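Side-chain contacts in heterokaryon incompatibility protein s (Podospora anserina, PDB 2WVQ), which triggers a lethal reaction with het-S from incompatible cells, preventing viable heterokaryons, and propagates as the [het-s] prion: residues W59-K64 against H185-I190; T202-A207 against A213-A218; R104-L107 against D113-V116. The protein carries 2 engineered substitutions. All coordinates share one frame; numbering follows the deposited sequence.

Interaction 1 (W59-K64 against H185-I190); sequences WGEAVK and HKLAEI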
ATOM      1  N   TRP A  59       1.233  19.644   9.230  1.00 25.70           N
ATOM      2  CA  TRP A  59       1.429  20.085   7.872  1.00 25.37           C
ATOM      3  C   TRP A  59       0.317  20.984   7.357  1.00 26.00           C
ATOM      4  O   TRP A  59       0.601  22.018   6.722  1.00 25.16           O
ATOM      5  CB  TRP A  59       1.626  18.912   6.897  1.00 25.26           C
ATOM      6  CG  TRP A  59       1.811  19.407   5.500  1.00 24.74           C
ATOM      7  CD1 TRP A  59       2.973  19.806   4.931  1.00 24.21           C
ATOM      8  CD2 TRP A  59       0.797  19.566   4.506  1.00 24.06           C
ATOM      9  NE1 TRP A  59       2.750  20.226   3.644  1.00 22.44           N
ATOM     10  CE2 TRP A  59       1.420  20.084   3.359  1.00 22.80           C
ATOM     11  CE3 TRP A  59      -0.587  19.320   4.479  1.00 23.71           C
ATOM     12  CZ2 TRP A  59       0.725  20.343   2.173  1.00 24.02           C
ATOM     13  CZ3 TRP A  59      -1.281  19.568   3.294  1.00 25.31           C
ATOM     14  CH2 TRP A  59      -0.625  20.090   2.161  1.00 25.85           C
ATOM     15  N   GLY A  60      -0.931  20.582   7.571  1.00 25.30           N
ATOM     16  CA  GLY A  60      -2.054  21.409   7.131  1.00 25.62           C
ATOM     17  C   GLY A  60      -2.042  22.765   7.804  1.00 26.20           C
ATOM     18  O   GLY A  60      -2.380  23.788   7.172  1.00 25.60           O
ATOM     19  N   GLU A  61      -1.634  22.795   9.077  1.00 26.20           N
ATOM     20  CA  GLU A  61      -1.527  24.067   9.812  1.00 26.41           C
ATOM     21  C   GLU A  61      -0.395  24.943   9.284  1.00 26.00           C
ATOM     22  O   GLU A  61      -0.554  26.183   9.185  1.00 25.06           O
ATOM     23  CB  GLU A  61      -1.315  23.795  11.320  1.00 26.64           C
ATOM     24  CG  GLU A  61      -1.293  25.031  12.237  1.00 32.18           C
ATOM     25  CD  GLU A  61      -2.660  25.676  12.436  1.00 39.47           C
ATOM     26  OE1 GLU A  61      -3.664  25.171  11.896  1.00 41.91           O
ATOM     27  OE2 GLU A  61      -2.740  26.697  13.152  1.00 43.11           O
ATOM     28  N   ALA A  62       0.743  24.309   8.972  1.00 24.90           N
ATOM     29  CA  ALA A  62       1.949  24.991   8.502  1.00 24.81           C
ATOM     30  C   ALA A  62       1.723  25.720   7.167  1.00 26.11           C
ATOM     31  O   ALA A  62       2.206  26.846   6.926  1.00 24.89           O
ATOM     32  CB  ALA A  62       3.064  23.990   8.345  1.00 24.20           C
ATOM     33  N   VAL A  63       1.001  25.019   6.301  1.00 24.58           N
ATOM     34  CA  VAL A  63       0.625  25.458   4.970  1.00 24.88           C
ATOM     35  C   VAL A  63      -0.665  26.323   4.933  1.00 24.81           C
ATOM     36  O   VAL A  63      -1.029  26.838   3.887  1.00 24.04           O
ATOM     37  CB  VAL A  63       0.523  24.122   4.175  1.00 24.74           C
ATOM     38  CG1 VAL A  63      -0.925  23.683   3.853  1.00 22.09           C
ATOM     39  CG2 VAL A  63       1.563  24.005   3.142  1.00 24.78           C
ATOM     40  N   LYS A  64      -1.360  26.474   6.072  1.00 25.62           N
ATOM     41  CA  LYS A  64      -2.635  27.214   6.127  1.00 27.30           C
ATOM     42  C   LYS A  64      -3.659  26.621   5.137  1.00 27.07           C
ATOM     43  O   LYS A  64      -4.301  27.334   4.344  1.00 27.16           O
ATOM     44  CB  LYS A  64      -2.410  28.728   5.883  1.00 26.63           C
ATOM     45  CG  LYS A  64      -1.380  29.314   6.819  1.00 28.99           C
ATOM     46  CD  LYS A  64      -1.232  30.844   6.671  1.00 30.09           C
ATOM     47  CE  LYS A  64      -0.783  31.492   8.006  1.00 36.76           C
ATOM     48  NZ  LYS A  64       0.592  31.098   8.429  1.00 36.31           N
ATOM     49  N   HIS A 185       8.795  23.249  13.026  1.00 39.91           N
ATOM     50  CA  HIS A 185       9.515  23.189  14.295  1.00 40.13           C
ATOM     51  C   HIS A 185       8.818  23.987  15.399  1.00 39.47           C
ATOM     52  O   HIS A 185       8.597  23.444  16.482  1.00 38.98           O
ATOM     53  CB  HIS A 185      10.977  23.595  14.123  1.00 41.41           C
ATOM     54  CG  HIS A 185      11.820  22.537  13.473  1.00 43.45           C
ATOM     55  ND1 HIS A 185      11.740  21.203  13.819  1.00 45.38           N
ATOM     56  CD2 HIS A 185      12.775  22.621  12.516  1.00 45.21           C
ATOM     57  CE1 HIS A 185      12.596  20.509  13.090  1.00 45.76           C
ATOM     58  NE2 HIS A 185      13.233  21.345  12.289  1.00 46.60           N
ATOM     59  N   LYS A 186       8.460  25.250  15.122  1.00 38.73           N
ATOM     60  CA  LYS A 186       7.720  26.102  16.097  1.00 37.85           C
ATOM     61  C   LYS A 186       6.405  25.462  16.565  1.00 36.78           C
ATOM     62  O   LYS A 186       6.064  25.462  17.748  1.00 35.28           O
ATOM     63  CB  LYS A 186       7.473  27.524  15.552  1.00 37.73           C
ATOM     64  CG  LYS A 186       8.647  28.465  15.800  1.00 38.11           C
ATOM     65  CD  LYS A 186       8.315  29.947  15.506  1.00 39.76           C
ATOM     66  CE  LYS A 186       8.230  30.803  16.801  1.00 41.85           C
ATOM     67  NZ  LYS A 186       7.308  30.182  17.838  1.00 41.52           N
ATOM     68  N   LEU A 187       5.682  24.903  15.608  1.00 35.73           N
ATOM     69  CA  LEU A 187       4.415  24.273  15.857  1.00 35.28           C
ATOM     70  C   LEU A 187       4.524  23.071  16.801  1.00 35.44           C
ATOM     71  O   LEU A 187       3.705  22.936  17.711  1.00 34.58           O
ATOM     72  CB  LEU A 187       3.815  23.879  14.515  1.00 34.95           C
ATOM     73  CG  LEU A 187       2.622  24.639  13.913  1.00 33.95           C
ATOM     74  CD1 LEU A 187       2.146  25.951  14.581  1.00 30.16           C
ATOM     75  CD2 LEU A 187       2.831  24.785  12.451  1.00 34.48           C
ATOM     76  N   ALA A 188       5.550  22.237  16.595  1.00 36.59           N
ATOM     77  CA  ALA A 188       5.845  21.070  17.438  1.00 37.74           C
ATOM     78  C   ALA A 188       6.297  21.526  18.829  1.00 39.84           C
ATOM     79  O   ALA A 188       6.100  20.819  19.814  1.00 40.94           O
ATOM     80  CB  ALA A 188       6.918  20.219  16.791  1.00 36.81           C
ATOM     81  N   GLU A 189       6.902  22.719  18.910  1.00 40.65           N
ATOM     82  CA  GLU A 189       7.339  23.280  20.196  1.00 41.39           C
ATOM     83  C   GLU A 189       6.105  23.698  21.004  1.00 41.36           C
ATOM     84  O   GLU A 189       6.000  23.389  22.196  1.00 41.00           O
ATOM     85  CB  GLU A 189       8.284  24.460  19.989  1.00 40.84           C
ATOM     86  CG  GLU A 189       9.712  24.056  19.594  1.00 42.89           C
ATOM     87  CD  GLU A 189      10.619  25.253  19.285  1.00 43.10           C
ATOM     88  OE1 GLU A 189      10.196  26.431  19.465  1.00 44.78           O
ATOM     89  OE2 GLU A 189      11.783  25.011  18.866  1.00 47.13           O
ATOM     90  N   ILE A 190       5.167  24.369  20.328  1.00 41.41           N
ATOM     91  CA  ILE A 190       3.871  24.742  20.905  1.00 41.45           C
ATOM     92  C   ILE A 190       3.018  23.515  21.340  1.00 41.73           C
ATOM     93  O   ILE A 190       2.326  23.567  22.365  1.00 41.11           O
ATOM     94  CB  ILE A 190       3.075  25.657  19.921  1.00 41.76           C
ATOM     95  CG1 ILE A 190       3.810  26.985  19.698  1.00 40.77           C
ATOM     96  CG2 ILE A 190       1.629  25.863  20.406  1.00 42.49           C
ATOM     97  CD1 ILE A 190       3.322  27.790  18.490  1.00 41.42           C
TER
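L187 sends its CD2 methyl across to A62 and carries the contact between the two helices. That methyl lies 4.1 Å from A62 CA and 4.2 Å from A62 CB, so it rests on backbone as well as on the small side chain. On its flank it meets E61 CG, again at 4.1 Å, and the side chains of E61 and L187 cross at about a right angle. E61 presents only aliphatic carbon: CG stands anti to the backbone N (chi1 -175°), and the bend at chi2 turns the carboxylate off the leucine. No hydrogen bond crosses the contact. In L187 both torsions stray from the usual staggered values (chi1 -107°, chi2 a nearly eclipsed 9°), so its branch is probably under some strain or loosely defined at this surface.

Further out, A62 also touches I180, V183 and C184, while L187 leans on R58, one turn before A62. Behind them V63 places CG1 3.9 Å above one face of the W59 indole, and W59 meets the ring of F22 and gives a weak NE1 bond to L174 O. K64, with positive phi and two bonds back into the last turn, forms a Schellman motif. The whole is a sparse helix-to-helix contact at the surface of the mainly helical HET-s globular (HeLo) domain.

Interaction 2 (T202-A207 against A213-A218); sequences TILKDA and AAMSDA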
ATOM      1  N   THR A 202       9.730  11.732  27.407  1.00 44.02           N
ATOM      2  CA  THR A 202      10.559  10.604  26.947  1.00 43.86           C
ATOM      3  C   THR A 202       9.753   9.667  26.061  1.00 42.98           C
ATOM      4  O   THR A 202      10.260   9.164  25.060  1.00 43.54           O
ATOM      5  CB  THR A 202      11.089   9.782  28.128  1.00 43.36           C
ATOM      6  OG1 THR A 202      11.630  10.672  29.101  1.00 45.24           O
ATOM      7  CG2 THR A 202      12.177   8.795  27.670  1.00 43.41           C
ATOM      8  N   ILE A 203       8.500   9.439  26.448  1.00 42.42           N
ATOM      9  CA  ILE A 203       7.556   8.617  25.676  1.00 42.33           C
ATOM     10  C   ILE A 203       7.295   9.183  24.267  1.00 42.84           C
ATOM     11  O   ILE A 203       7.293   8.439  23.270  1.00 43.09           O
ATOM     12  CB  ILE A 203       6.215   8.385  26.464  1.00 42.01           C
ATOM     13  CG1 ILE A 203       6.448   7.399  27.618  1.00 42.11           C
ATOM     14  CG2 ILE A 203       5.066   7.890  25.504  1.00 41.32           C
ATOM     15  CD1 ILE A 203       5.236   7.173  28.503  1.00 42.18           C
ATOM     16  N   LEU A 204       7.078  10.494  24.183  1.00 43.06           N
ATOM     17  CA  LEU A 204       6.910  11.172  22.876  1.00 43.18           C
ATOM     18  C   LEU A 204       8.208  11.153  22.046  1.00 43.02           C
ATOM     19  O   LEU A 204       8.177  10.827  20.878  1.00 43.24           O
ATOM     20  CB  LEU A 204       6.435  12.627  23.065  1.00 43.20           C
ATOM     21  CG  LEU A 204       5.066  12.922  23.669  1.00 42.29           C
ATOM     22  CD1 LEU A 204       4.952  14.441  23.831  1.00 43.60           C
ATOM     23  CD2 LEU A 204       3.915  12.379  22.767  1.00 44.13           C
ATOM     24  N   LYS A 205       9.324  11.536  22.664  1.00 43.66           N
ATOM     25  CA  LYS A 205      10.673  11.407  22.079  1.00 44.08           C
ATOM     26  C   LYS A 205      10.877  10.005  21.450  1.00 44.50           C
ATOM     27  O   LYS A 205      11.247   9.900  20.275  1.00 44.95           O
ATOM     28  CB  LYS A 205      11.747  11.696  23.137  1.00 43.90           C
ATOM     29  CG  LYS A 205      13.140  11.924  22.580  1.00 43.96           C
ATOM     30  CD  LYS A 205      14.203  11.697  23.635  1.00 45.22           C
ATOM     31  CE  LYS A 205      15.603  11.647  23.007  1.00 47.16           C
ATOM     32  NZ  LYS A 205      16.691  11.311  23.985  1.00 48.57           N
ATOM     33  N   ASP A 206      10.597   8.946  22.223  1.00 43.74           N
ATOM     34  CA  ASP A 206      10.754   7.570  21.751  1.00 43.13           C
ATOM     35  C   ASP A 206       9.748   7.181  20.663  1.00 42.87           C
ATOM     36  O   ASP A 206      10.155   6.679  19.619  1.00 43.05           O
ATOM     37  CB  ASP A 206      10.655   6.576  22.910  1.00 43.27           C
ATOM     38  CG  ASP A 206      11.869   6.610  23.831  1.00 43.91           C
ATOM     39  OD1 ASP A 206      12.945   7.121  23.439  1.00 44.80           O
ATOM     40  OD2 ASP A 206      11.739   6.111  24.969  1.00 44.99           O
ATOM     41  N   ALA A 207       8.454   7.395  20.917  1.00 41.95           N
ATOM     42  CA  ALA A 207       7.388   6.992  19.967  1.00 41.30           C
ATOM     43  C   ALA A 207       7.418   7.760  18.649  1.00 41.16           C
ATOM     44  O   ALA A 207       7.086   7.193  17.619  1.00 40.68           O
ATOM     45  CB  ALA A 207       5.993   7.082  20.617  1.00 40.71           C
ATOM     46  N   ALA A 213      10.226  13.511  13.390  1.00 40.08           N
ATOM     47  CA  ALA A 213      11.483  14.093  13.918  1.00 40.83           C
ATOM     48  C   ALA A 213      11.297  15.436  14.639  1.00 41.13           C
ATOM     49  O   ALA A 213      11.981  15.697  15.638  1.00 42.13           O
ATOM     50  CB  ALA A 213      12.510  14.236  12.822  1.00 40.07           C
ATOM     51  N   ALA A 214      10.401  16.276  14.126  1.00 40.94           N
ATOM     52  CA  ALA A 214      10.071  17.563  14.749  1.00 41.50           C
ATOM     53  C   ALA A 214       9.578  17.402  16.206  1.00 41.95           C
ATOM     54  O   ALA A 214      10.077  18.089  17.115  1.00 41.32           O
ATOM     55  CB  ALA A 214       9.080  18.345  13.889  1.00 41.06           C
ATOM     56  N   MET A 215       8.656  16.461  16.423  1.00 41.90           N
ATOM     57  CA  MET A 215       8.169  16.109  17.778  1.00 42.24           C
ATOM     58  C   MET A 215       9.241  15.451  18.620  1.00 41.59           C
ATOM     59  O   MET A 215       9.387  15.729  19.808  1.00 41.47           O
ATOM     60  CB  MET A 215       6.942  15.192  17.696  1.00 42.69           C
ATOM     61  CG  MET A 215       6.357  14.798  19.062  1.00 42.69           C
ATOM     62  SD  MET A 215       4.866  13.780  19.056  1.00 43.80           S
ATOM     63  CE  MET A 215       3.741  14.590  17.911  1.00 41.89           C
ATOM     64  N   SER A 216      10.001  14.565  18.001  1.00 41.72           N
ATOM     65  CA  SER A 216      11.100  13.917  18.689  1.00 41.65           C
ATOM     66  C   SER A 216      12.112  14.943  19.213  1.00 41.65           C
ATOM     67  O   SER A 216      12.524  14.896  20.388  1.00 40.08           O
ATOM     68  CB  SER A 216      11.750  12.890  17.768  1.00 41.17           C
ATOM     69  OG  SER A 216      12.590  12.039  18.516  1.00 44.17           O
ATOM     70  N   ASP A 217      12.481  15.891  18.352  1.00 42.15           N
ATOM     71  CA  ASP A 217      13.458  16.941  18.712  1.00 42.24           C
ATOM     72  C   ASP A 217      12.934  17.931  19.748  1.00 42.08           C
ATOM     73  O   ASP A 217      13.687  18.384  20.615  1.00 43.06           O
ATOM     74  CB  ASP A 217      13.925  17.699  17.468  1.00 42.46           C
ATOM     75  CG  ASP A 217      14.697  16.818  16.495  1.00 43.72           C
ATOM     76  OD1 ASP A 217      15.072  15.683  16.860  1.00 44.53           O
ATOM     77  OD2 ASP A 217      14.917  17.262  15.346  1.00 46.93           O
ATOM     78  N   ALA A 218      11.648  18.259  19.644  1.00 42.50           N
ATOM     79  CA  ALA A 218      10.972  19.135  20.589  1.00 42.12           C
ATOM     80  C   ALA A 218      10.944  18.550  21.999  1.00 41.91           C
ATOM     81  O   ALA A 218      11.240  19.244  22.953  1.00 40.86           O
ATOM     82  CB  ALA A 218       9.560  19.467  20.095  1.00 41.65           C
TER
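S216 and K205 bring two consecutive helices together at very short range: their CA atoms are 4.2 Å apart. Such closeness is possible because S216 is small and sets its hydroxyl, rather than a bulky group, against the facing backbone. OG stands anti to its own backbone N (chi1 -166°) and donates to K205 O over 3.1 Å. The donor lies in the carbonyl plane, on a lone pair, with a C=O...OG angle of 128°. A helix carbonyl thus gains a side-chain partner from the next helix. K205 adds its aliphatic root to the same tight spot, with CG 3.7 Å from S216 O and 4.1 Å from S216 OG.

On the inner side, packing takes over from polar bonding. L204 CD2 approaches M215 SD at 4.1 Å, and the two side chains cross obliquely. Both are buried, and both point their CB atoms at the opposing helix. In M215 the anti first two torsions carry SD out to the leucine, and chi3 (-49°) turns CE aside.

Beyond CG, K205 is looser: the chain is extended, and its far end leads away from S216 to run over A219, A220 and I223, later residues of helix 213-224.

Helices 198-207 and 213-224 thus meet across the short connection 208-212 that links them, whose A208 touches M215 and S216. L204 packs on L129 and L133 of helix 124-140, while M215 reaches I51 and R58 of helix 42-62, and I192 lies against both L204 and M215.

Interaction 3 (R104-L107 against D113-V116); sequences RYEL and DLVV
The phenol ring of Y105 and the carboxylate of D113 meet with their planes 67° apart, and their side chains cross at about a right angle. At the edge of the ring, near its plane, lies the backbone oxygen D113 O, 4.1 Å from Y105 CE2. The hydroxyl oxygen Y105 OH comes within 3.6 Å of D113 CB, so it meets the methylene of the aspartate and makes no hydrogen bond with its carboxylate. The reach of the phenol depends on chi1 of -172°, which swings CG anti to the backbone N and carries the hydroxyl end across to the loop.

L114 supplies the apolar part. Its CD2 methyl approaches the tyrosine obliquely, 4.4 Å from CE2, and sits closer to the helix itself, 4.0 Å from E106 CA. E106 lends its CG to the same methyl at 4.3 Å. A single branch of the leucine therefore bridges two successive residues of the helix, again without any hydrogen bond across the contact.

The carboxylate of D113, touched by the engineered H37, forms a long, weak ion pair from OD2 to R36 NE, whereas OD1, hydrogen-bonded to a residue adjoining the two segments, lies close to D110 OD2; that like-charge neighbour could raise the affinity of one of the two acids for a proton.

The contact folds the loop that precedes helix 124-140 back onto the last turns of helix 79-108. Y155, just after strand 152-154, stacks its ring with that of Y105 and also touches E106 and L114, while R104 turns instead to the second subunit, making salt bridges with E90 and E173 of that chain.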
ATOM      1  N   ARG A 104     -11.511  -8.647   5.429  1.00 30.17           N
ATOM      2  CA  ARG A 104     -11.201 -10.018   5.059  1.00 29.88           C
ATOM      3  C   ARG A 104     -10.892 -10.874   6.273  1.00 30.76           C
ATOM      4  O   ARG A 104     -11.246 -12.075   6.311  1.00 30.11           O
ATOM      5  CB  ARG A 104     -10.054 -10.064   4.050  1.00 29.82           C
ATOM      6  CG  ARG A 104     -10.489  -9.708   2.652  1.00 27.79           C
ATOM      7  CD  ARG A 104      -9.497 -10.189   1.619  1.00 30.74           C
ATOM      8  NE  ARG A 104      -8.095  -9.816   1.869  1.00 28.06           N
ATOM      9  CZ  ARG A 104      -7.527  -8.660   1.548  1.00 28.47           C
ATOM     10  NH1 ARG A 104      -8.220  -7.677   0.974  1.00 29.05           N
ATOM     11  NH2 ARG A 104      -6.234  -8.494   1.795  1.00 28.61           N
ATOM     12  N   TYR A 105     -10.266 -10.251   7.269  1.00 30.85           N
ATOM     13  CA  TYR A 105     -10.034 -10.885   8.566  1.00 31.65           C
ATOM     14  C   TYR A 105     -11.337 -11.130   9.350  1.00 32.52           C
ATOM     15  O   TYR A 105     -11.550 -12.256   9.874  1.00 32.10           O
ATOM     16  CB  TYR A 105      -9.055 -10.063   9.396  1.00 31.88           C
ATOM     17  CG  TYR A 105      -8.621 -10.748  10.660  1.00 33.16           C
ATOM     18  CD1 TYR A 105      -7.503 -11.577  10.678  1.00 33.10           C
ATOM     19  CD2 TYR A 105      -9.337 -10.576  11.847  1.00 34.05           C
ATOM     20  CE1 TYR A 105      -7.110 -12.217  11.863  1.00 35.33           C
ATOM     21  CE2 TYR A 105      -8.950 -11.192  13.020  1.00 34.13           C
ATOM     22  CZ  TYR A 105      -7.844 -12.012  13.025  1.00 34.23           C
ATOM     23  OH  TYR A 105      -7.486 -12.620  14.203  1.00 34.49           O
ATOM     24  N   GLU A 106     -12.173 -10.082   9.445  1.00 32.56           N
ATOM     25  CA  GLU A 106     -13.484 -10.127  10.090  1.00 35.02           C
ATOM     26  C   GLU A 106     -14.377 -11.230   9.566  1.00 34.79           C
ATOM     27  O   GLU A 106     -15.101 -11.815  10.325  1.00 35.23           O
ATOM     28  CB  GLU A 106     -14.261  -8.842   9.860  1.00 34.65           C
ATOM     29  CG  GLU A 106     -13.985  -7.696  10.796  1.00 37.39           C
ATOM     30  CD  GLU A 106     -14.652  -6.411  10.292  1.00 37.87           C
ATOM     31  OE1 GLU A 106     -13.977  -5.344  10.241  1.00 44.91           O
ATOM     32  OE2 GLU A 106     -15.844  -6.480   9.900  1.00 41.03           O
ATOM     33  N   LEU A 107     -14.361 -11.439   8.252  1.00 35.08           N
ATOM     34  CA  LEU A 107     -15.258 -12.356   7.586  1.00 35.81           C
ATOM     35  C   LEU A 107     -14.985 -13.800   8.017  1.00 36.03           C
ATOM     36  O   LEU A 107     -15.903 -14.616   8.098  1.00 35.59           O
ATOM     37  CB  LEU A 107     -15.159 -12.184   6.055  1.00 35.21           C
ATOM     38  CG  LEU A 107     -16.230 -12.904   5.222  1.00 35.62           C
ATOM     39  CD1 LEU A 107     -17.646 -12.500   5.642  1.00 33.91           C
ATOM     40  CD2 LEU A 107     -16.000 -12.647   3.757  1.00 36.31           C
ATOM     41  N   ASP A 113     -11.433 -13.407  18.586  1.00 45.88           N
ATOM     42  CA  ASP A 113     -10.404 -12.652  17.868  1.00 45.41           C
ATOM     43  C   ASP A 113     -10.851 -11.278  17.360  1.00 44.30           C
ATOM     44  O   ASP A 113     -10.017 -10.489  16.897  1.00 44.11           O
ATOM     45  CB  ASP A 113      -9.867 -13.491  16.706  1.00 45.97           C
ATOM     46  CG  ASP A 113      -9.199 -14.765  17.174  1.00 46.49           C
ATOM     47  OD1 ASP A 113      -9.501 -15.836  16.606  1.00 46.86           O
ATOM     48  OD2 ASP A 113      -8.388 -14.689  18.123  1.00 49.05           O
ATOM     49  N   LEU A 114     -12.150 -10.998  17.480  1.00 43.34           N
ATOM     50  CA  LEU A 114     -12.742  -9.738  17.032  1.00 42.74           C
ATOM     51  C   LEU A 114     -12.805  -8.616  18.090  1.00 41.82           C
ATOM     52  O   LEU A 114     -13.174  -7.479  17.774  1.00 41.83           O
ATOM     53  CB  LEU A 114     -14.117 -10.000  16.399  1.00 43.01           C
ATOM     54  CG  LEU A 114     -14.089 -10.835  15.108  1.00 43.16           C
ATOM     55  CD1 LEU A 114     -15.473 -10.968  14.511  1.00 43.24           C
ATOM     56  CD2 LEU A 114     -13.133 -10.253  14.094  1.00 43.91           C
ATOM     57  N   VAL A 115     -12.392  -8.933  19.314  1.00 40.57           N
ATOM     58  CA  VAL A 115     -12.364  -7.995  20.441  1.00 39.87           C
ATOM     59  C   VAL A 115     -11.255  -6.962  20.234  1.00 39.63           C
ATOM     60  O   VAL A 115     -10.124  -7.320  19.881  1.00 39.08           O
ATOM     61  CB  VAL A 115     -12.105  -8.770  21.776  1.00 39.63           C
ATOM     62  CG1 VAL A 115     -11.822  -7.830  22.951  1.00 39.26           C
ATOM     63  CG2 VAL A 115     -13.287  -9.672  22.105  1.00 39.98           C
ATOM     64  N   VAL A 116     -11.572  -5.687  20.462  1.00 39.17           N
ATOM     65  CA  VAL A 116     -10.588  -4.619  20.263  1.00 39.03           C
ATOM     66  C   VAL A 116     -10.198  -3.911  21.569  1.00 38.64           C
ATOM     67  O   VAL A 116     -11.001  -3.815  22.494  1.00 38.51           O
ATOM     68  CB  VAL A 116     -11.037  -3.564  19.176  1.00 39.03           C
ATOM     69  CG1 VAL A 116     -11.300  -4.230  17.831  1.00 38.76           C
ATOM     70  CG2 VAL A 116     -12.264  -2.801  19.611  1.00 39.39           C
TER

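Overall arrangement
Interactions 1 and 2 are neighbours, with centres 15 Å apart, and they touch directly: A188 CB packs 3.8 Å from A214 O, so helix 181-191 lies against helix 213-224. R58 of helix 42-62 links them too, meeting L187 and A188 of the one and A214 and M215 of the other. Interaction 3 stands apart. Its centre is 37 Å from that of interaction 1, on the opposite side of the chain's centre, and 32 Å from that of interaction 2; the nearest atoms are about 28 and 20 Å away. It lies in sequence between the two segments of interaction 1, and among the three only its segments touch the second subunit of the homodimer.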